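Local coordinates for glutamine amidotransferase domain-containing protein (Thermotoga maritima, PDB 1O1Y) that probably acts as a glutamine amidotransferase, a flavodoxin-like enzyme expected to release ammonia from glutamine for transfer to an acceptor, at residues 23-31 / 186-196. Residues are numbered along the deposited sequence; the frame is centred on the assembly and turned at random.
Sequences IEDLGMMED and IEVGARTMKRW. With SO4 (sulfate ion), chain J.
The probable His-Glu end of a glutamine amidotransferase active site meets the residues leading into helix 28-35 here, Glu187 packing against Gly27, Met28 and Met29. Glu187 OE2 bonds to His185 ND1, consistent with the His-Glu pair of this family's catalytic triad, whose cysteine would be Cys100, found here as cysteinesulfonic acid. One bond joins backbone to backbone: Met28 N donates to Glu187 O at 2.8 Å, nearly straight (169°) and on a carbonyl lone pair. Gly27 CA also lies against that oxygen in a CA-H...O contact, where a CB would clash; its positive phi also favours glycine. With chi1 at 81°, Glu187 sets CG between its own N and carbonyl carbon, against the CE methyl of selenomethionine Met29 and the Leu26 carbonyl, while a water lies within hydrogen-bonding reach of both OE2 and Asp25 O.

Farther along, the Trp196 indole carries the loop at Ile23 and Glu24. Ile23 CG2 sits over its five-membered ring, 3.7 Å from CD1, and Glu24 CG lies over the six-membered ring, 3.7 Å from CZ2; both are CH-pi contacts, with Val188 CG2 under the opposite face. Trp196 NE1 gives its hydrogen to a water in the ring plane at 3.0 Å, which can donate to Asp25 OD1. Replacing Trp196 by alanine would probably leave Ile23 and Glu24 loosely packed and that water without its N-H donor. Asp25 OD1 also accepts from Gly27 N at 2.9 Å, closing an Asx turn.

On the outer side Arg191, bent at chi3 (62°), meets Asp31 OD2 with NH2 at 3.1 Å in a salt bridge, the carboxylate standing almost perpendicular to the guanidinium. The same NH2 also bonds weakly to Gly27 O. Arg191 NH1 shares a sulfate, probably from the crystallisation liquor, with Arg195, whose NE donates to sulfate O4 at 3.1 Å.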
ATOM      1  N   ILE A  23      12.928  -1.409   4.784  1.00 12.03           N
ATOM      2  CA  ILE A  23      12.413  -2.786   4.715  1.00 13.92           C
ATOM      3  C   ILE A  23      11.029  -2.872   4.101  1.00 12.81           C
ATOM      4  O   ILE A  23      10.667  -3.882   3.496  1.00 13.46           O
ATOM      5  CB  ILE A  23      12.387  -3.383   6.166  1.00 14.30           C
ATOM      6  CG1 ILE A  23      13.822  -3.621   6.637  1.00 24.41           C
ATOM      7  CG2 ILE A  23      11.554  -4.636   6.262  1.00 22.18           C
ATOM      8  CD1 ILE A  23      14.521  -4.749   5.955  1.00 25.54           C
ATOM      9  N   GLU A  24      10.252  -1.830   4.291  1.00 10.60           N
ATOM     10  CA  GLU A  24       8.889  -1.794   3.819  1.00 10.53           C
ATOM     11  C   GLU A  24       8.909  -1.216   2.411  1.00 12.15           C
ATOM     12  O   GLU A  24       8.415  -0.128   2.123  1.00 12.06           O
ATOM     13  CB  GLU A  24       7.971  -1.076   4.789  1.00 12.22           C
ATOM     14  CG  GLU A  24       8.072  -1.742   6.172  1.00 12.90           C
ATOM     15  CD  GLU A  24       7.239  -1.113   7.293  1.00 23.83           C
ATOM     16  OE1 GLU A  24       6.203  -0.490   7.010  1.00 27.00           O
ATOM     17  OE2 GLU A  24       7.614  -1.304   8.484  1.00 26.55           O
ATOM     18  N   ASP A  25       9.420  -2.041   1.523  1.00 11.60           N
ATOM     19  CA  ASP A  25       9.741  -1.637   0.165  1.00 10.34           C
ATOM     20  C   ASP A  25       8.701  -2.150  -0.824  1.00  9.44           C
ATOM     21  O   ASP A  25       7.569  -2.464  -0.448  1.00 10.69           O
ATOM     22  CB  ASP A  25      11.157  -2.053  -0.138  1.00 11.65           C
ATOM     23  CG  ASP A  25      11.320  -3.584  -0.244  1.00 16.08           C
ATOM     24  OD1 ASP A  25      10.345  -4.363  -0.106  1.00 12.18           O
ATOM     25  OD2 ASP A  25      12.433  -4.060  -0.478  1.00 23.84           O
ATOM     26  N   LEU A  26       9.050  -2.231  -2.105  1.00  9.94           N
ATOM     27  CA  LEU A  26       8.077  -2.642  -3.109  1.00 10.20           C
ATOM     28  C   LEU A  26       7.667  -4.101  -3.012  1.00 10.06           C
ATOM     29  O   LEU A  26       6.699  -4.517  -3.636  1.00 11.02           O
ATOM     30  CB  LEU A  26       8.590  -2.357  -4.519  1.00  8.59           C
ATOM     31  CG  LEU A  26       8.514  -0.889  -4.951  1.00  8.25           C
ATOM     32  CD1 LEU A  26       9.444  -0.704  -6.170  1.00 13.44           C
ATOM     33  CD2 LEU A  26       7.127  -0.425  -5.238  1.00 11.32           C
ATOM     34  N   GLY A  27       8.419  -4.888  -2.253  1.00 10.55           N
ATOM     35  CA  GLY A  27       8.103  -6.304  -2.127  1.00 11.23           C
ATOM     36  C   GLY A  27       8.091  -6.966  -3.503  1.00 10.14           C
ATOM     37  O   GLY A  27       8.981  -6.717  -4.353  1.00  9.83           O
HETATM   38  N   MSE A  28       7.062  -7.764  -3.748  1.00 11.01           N
HETATM   39  CA  MSE A  28       6.927  -8.484  -5.017  1.00 11.59           C
HETATM   40  C   MSE A  28       6.623  -7.554  -6.177  1.00 11.65           C
HETATM   41  O   MSE A  28       6.802  -7.960  -7.331  1.00 11.51           O
HETATM   42  CB  MSE A  28       5.805  -9.532  -4.940  1.00 11.10           C
HETATM   43  CG  MSE A  28       6.099 -10.600  -3.913  1.00 13.98           C
HETATM   44 SE   MSE A  28       4.896 -12.171  -4.131  0.70 17.33          SE
HETATM   45  CE  MSE A  28       3.340 -11.554  -3.415  1.00 14.19           C
HETATM   46  N   MSE A  29       6.246  -6.311  -5.916  1.00 10.78           N
HETATM   47  CA  MSE A  29       6.131  -5.334  -7.008  1.00 11.79           C
HETATM   48  C   MSE A  29       7.456  -5.119  -7.691  1.00 11.92           C
HETATM   49  O   MSE A  29       7.483  -4.932  -8.914  1.00 11.82           O
HETATM   50  CB  MSE A  29       5.536  -4.014  -6.571  1.00 11.59           C
HETATM   51  CG  MSE A  29       4.099  -4.071  -6.217  1.00 15.19           C
HETATM   52 SE   MSE A  29       3.389  -2.328  -5.723  0.70 18.99          SE
HETATM   53  CE  MSE A  29       3.809  -2.426  -3.834  1.00 20.06           C
ATOM     54  N   GLU A  30       8.569  -5.175  -6.945  1.00 11.58           N
ATOM     55  CA  GLU A  30       9.890  -5.064  -7.585  1.00 12.52           C
ATOM     56  C   GLU A  30      10.144  -6.176  -8.636  1.00 11.05           C
ATOM     57  O   GLU A  30      10.664  -5.921  -9.732  1.00  9.84           O
ATOM     58  CB  GLU A  30      11.007  -5.092  -6.530  1.00 15.98           C
ATOM     59  CG  GLU A  30      12.215  -4.325  -6.924  1.00 24.31           C
ATOM     60  CD  GLU A  30      13.181  -4.213  -5.761  1.00 30.86           C
ATOM     61  OE1 GLU A  30      12.987  -3.364  -4.860  1.00 31.30           O
ATOM     62  OE2 GLU A  30      14.099  -5.023  -5.745  1.00 38.39           O
ATOM     63  N   ASP A  31       9.805  -7.398  -8.266  1.00 10.71           N
ATOM     64  CA  ASP A  31       9.901  -8.545  -9.123  1.00 11.37           C
ATOM     65  C   ASP A  31       9.018  -8.356 -10.376  1.00  9.16           C
ATOM     66  O   ASP A  31       9.442  -8.657 -11.500  1.00 10.34           O
ATOM     67  CB  ASP A  31       9.441  -9.793  -8.376  1.00 12.41           C
ATOM     68  CG  ASP A  31      10.305 -10.087  -7.129  1.00 25.58           C
ATOM     69  OD1 ASP A  31      11.546  -9.929  -7.219  1.00 36.67           O
ATOM     70  OD2 ASP A  31       9.810 -10.509  -6.074  1.00 29.34           O
ATOM     71  N   ILE A 186      -0.604  -7.098  -0.343  1.00 12.09           N
ATOM     72  CA  ILE A 186      -0.574  -8.234  -1.238  1.00 11.10           C
ATOM     73  C   ILE A 186       0.788  -8.337  -1.915  1.00 12.53           C
ATOM     74  O   ILE A 186       0.991  -9.226  -2.768  1.00 12.46           O
ATOM     75  CB  ILE A 186      -1.699  -8.163  -2.301  1.00 11.35           C
ATOM     76  CG1 ILE A 186      -1.531  -6.980  -3.246  1.00 13.61           C
ATOM     77  CG2 ILE A 186      -3.064  -8.116  -1.643  1.00 13.80           C
ATOM     78  CD1 ILE A 186      -2.602  -6.901  -4.381  1.00 16.88           C
ATOM     79  N   GLU A 187       1.733  -7.485  -1.500  1.00 12.24           N
ATOM     80  CA  GLU A 187       3.113  -7.494  -2.056  1.00 10.62           C
ATOM     81  C   GLU A 187       4.131  -8.223  -1.217  1.00 10.86           C
ATOM     82  O   GLU A 187       5.303  -8.288  -1.585  1.00 10.30           O
ATOM     83  CB  GLU A 187       3.600  -6.076  -2.343  1.00 10.47           C
ATOM     84  CG  GLU A 187       4.131  -5.282  -1.152  1.00 12.99           C
ATOM     85  CD  GLU A 187       3.063  -4.750  -0.179  1.00 16.28           C
ATOM     86  OE1 GLU A 187       1.816  -4.900  -0.381  1.00 15.23           O
ATOM     87  OE2 GLU A 187       3.490  -4.101   0.817  1.00 18.56           O
ATOM     88  N   VAL A 188       3.715  -8.735  -0.059  1.00 11.32           N
ATOM     89  CA  VAL A 188       4.624  -9.429   0.839  1.00 11.25           C
ATOM     90  C   VAL A 188       4.499 -10.942   0.613  1.00 11.20           C
ATOM     91  O   VAL A 188       3.559 -11.597   1.089  1.00 12.54           O
ATOM     92  CB  VAL A 188       4.399  -9.031   2.325  1.00 11.43           C
ATOM     93  CG1 VAL A 188       5.406  -9.771   3.257  1.00 10.20           C
ATOM     94  CG2 VAL A 188       4.516  -7.517   2.521  1.00 13.07           C
ATOM     95  N   GLY A 189       5.466 -11.451  -0.126  1.00  9.78           N
ATOM     96  CA  GLY A 189       5.663 -12.869  -0.358  1.00 10.72           C
ATOM     97  C   GLY A 189       6.650 -13.425   0.640  1.00 10.45           C
ATOM     98  O   GLY A 189       7.003 -12.726   1.587  1.00  9.95           O
ATOM     99  N   ALA A 190       7.093 -14.655   0.434  1.00  9.21           N
ATOM    100  CA  ALA A 190       7.953 -15.294   1.421  1.00 10.64           C
ATOM    101  C   ALA A 190       9.317 -14.588   1.579  1.00 10.49           C
ATOM    102  O   ALA A 190       9.785 -14.424   2.688  1.00  9.37           O
ATOM    103  CB  ALA A 190       8.140 -16.760   1.097  1.00 12.34           C
ATOM    104  N   ARG A 191       9.946 -14.180   0.478  1.00 11.19           N
ATOM    105  CA  ARG A 191      11.272 -13.520   0.532  1.00 12.17           C
ATOM    106  C   ARG A 191      11.193 -12.201   1.334  1.00 11.06           C
ATOM    107  O   ARG A 191      12.011 -11.951   2.211  1.00 10.78           O
ATOM    108  CB  ARG A 191      11.760 -13.244  -0.896  1.00 14.48           C
ATOM    109  CG  ARG A 191      13.001 -12.353  -0.994  1.00 19.94           C
ATOM    110  CD  ARG A 191      13.353 -11.895  -2.455  1.00 31.91           C
ATOM    111  NE  ARG A 191      12.315 -11.079  -3.113  1.00 32.73           N
ATOM    112  CZ  ARG A 191      12.062  -9.779  -2.888  1.00 38.82           C
ATOM    113  NH1 ARG A 191      12.767  -9.077  -2.009  1.00 42.45           N
ATOM    114  NH2 ARG A 191      11.080  -9.173  -3.558  1.00 36.42           N
ATOM    115  N   THR A 192      10.170 -11.399   1.071  1.00 10.60           N
ATOM    116  CA  THR A 192       9.946 -10.138   1.779  1.00 10.29           C
ATOM    117  C   THR A 192       9.569 -10.403   3.268  1.00 10.53           C
ATOM    118  O   THR A 192      10.041  -9.736   4.199  1.00 10.59           O
ATOM    119  CB  THR A 192       8.856  -9.336   1.072  1.00 11.93           C
ATOM    120  OG1 THR A 192       9.319  -8.975  -0.244  1.00 16.49           O
ATOM    121  CG2 THR A 192       8.560  -8.058   1.757  1.00 14.14           C
HETATM  122  N   MSE A 193       8.717 -11.394   3.482  1.00  9.18           N
HETATM  123  CA  MSE A 193       8.330 -11.784   4.834  1.00  8.09           C
HETATM  124  C   MSE A 193       9.524 -12.118   5.700  1.00  6.06           C
HETATM  125  O   MSE A 193       9.559 -11.739   6.907  1.00  7.94           O
HETATM  126  CB  MSE A 193       7.305 -12.928   4.810  1.00  7.48           C
HETATM  127  CG  MSE A 193       6.702 -13.261   6.187  1.00  8.80           C
HETATM  128 SE   MSE A 193       5.642 -11.753   6.914  0.70 13.64          SE
HETATM  129  CE  MSE A 193       4.122 -12.017   5.897  1.00 12.21           C
ATOM    130  N   LYS A 194      10.501 -12.835   5.144  1.00  6.38           N
ATOM    131  CA  LYS A 194      11.684 -13.152   5.902  1.00  7.61           C
ATOM    132  C   LYS A 194      12.395 -11.869   6.382  1.00  9.34           C
ATOM    133  O   LYS A 194      12.942 -11.835   7.480  1.00  8.03           O
ATOM    134  CB  LYS A 194      12.677 -13.988   5.105  1.00  8.89           C
ATOM    135  CG  LYS A 194      12.261 -15.402   4.901  1.00 16.31           C
ATOM    136  CD  LYS A 194      13.216 -16.097   3.935  1.00 21.69           C
ATOM    137  CE  LYS A 194      12.768 -17.519   3.634  1.00 35.37           C
ATOM    138  NZ  LYS A 194      13.917 -18.411   3.275  1.00 34.79           N
ATOM    139  N   ARG A 195      12.444 -10.858   5.528  1.00  8.26           N
ATOM    140  CA  ARG A 195      13.071  -9.582   5.898  1.00  8.44           C
ATOM    141  C   ARG A 195      12.299  -8.874   7.004  1.00  8.00           C
ATOM    142  O   ARG A 195      12.907  -8.293   7.900  1.00  8.32           O
ATOM    143  CB  ARG A 195      13.174  -8.635   4.685  1.00  9.54           C
ATOM    144  CG  ARG A 195      14.194  -9.154   3.640  1.00 13.74           C
ATOM    145  CD  ARG A 195      15.603  -9.322   4.161  1.00 32.32           C
ATOM    146  NE  ARG A 195      16.521  -9.823   3.139  1.00 41.40           N
ATOM    147  CZ  ARG A 195      17.844  -9.885   3.288  1.00 47.98           C
ATOM    148  NH1 ARG A 195      18.429  -9.501   4.430  1.00 48.80           N
ATOM    149  NH2 ARG A 195      18.591 -10.351   2.294  1.00 44.64           N
ATOM    150  N   TRP A 196      10.981  -8.890   6.907  1.00  7.34           N
ATOM    151  CA  TRP A 196      10.121  -8.224   7.902  1.00  8.99           C
ATOM    152  C   TRP A 196      10.206  -8.897   9.260  1.00  9.41           C
ATOM    153  O   TRP A 196      10.300  -8.226  10.309  1.00 10.12           O
ATOM    154  CB  TRP A 196       8.666  -8.184   7.493  1.00  8.05           C
ATOM    155  CG  TRP A 196       8.254  -7.196   6.451  1.00  9.09           C
ATOM    156  CD1 TRP A 196       8.844  -6.972   5.239  1.00 16.38           C
ATOM    157  CD2 TRP A 196       7.117  -6.338   6.504  1.00  8.01           C
ATOM    158  NE1 TRP A 196       8.148  -6.009   4.555  1.00 17.43           N
ATOM    159  CE2 TRP A 196       7.086  -5.608   5.305  1.00 10.75           C
ATOM    160  CE3 TRP A 196       6.138  -6.061   7.493  1.00 14.39           C
ATOM    161  CZ2 TRP A 196       6.110  -4.682   5.028  1.00 11.11           C
ATOM    162  CZ3 TRP A 196       5.174  -5.122   7.216  1.00 17.86           C
ATOM    163  CH2 TRP A 196       5.180  -4.431   5.976  1.00 14.82           C
TER
HETATM  164  S   SO4 J 409      16.190 -10.222  -0.437  0.50 31.08           S
HETATM  165  O1  SO4 J 409      17.411  -9.431  -0.319  0.50 29.23           O
HETATM  166  O2  SO4 J 409      16.395 -11.586   0.057  0.50 24.73           O
HETATM  167  O3  SO4 J 409      15.819 -10.239  -1.848  0.50 31.08           O
HETATM  168  O4  SO4 J 409      15.147  -9.602   0.371  0.50 34.17           O
HETATM  169  O   HOH W   1       5.866  -2.964   1.612  1.00 19.42           O
HETATM  170  O   HOH W   2       7.853  -4.906   1.796  1.00 22.43           O
HETATM  171  O   HOH W   3      11.360  -6.969   0.089  1.00 31.21           O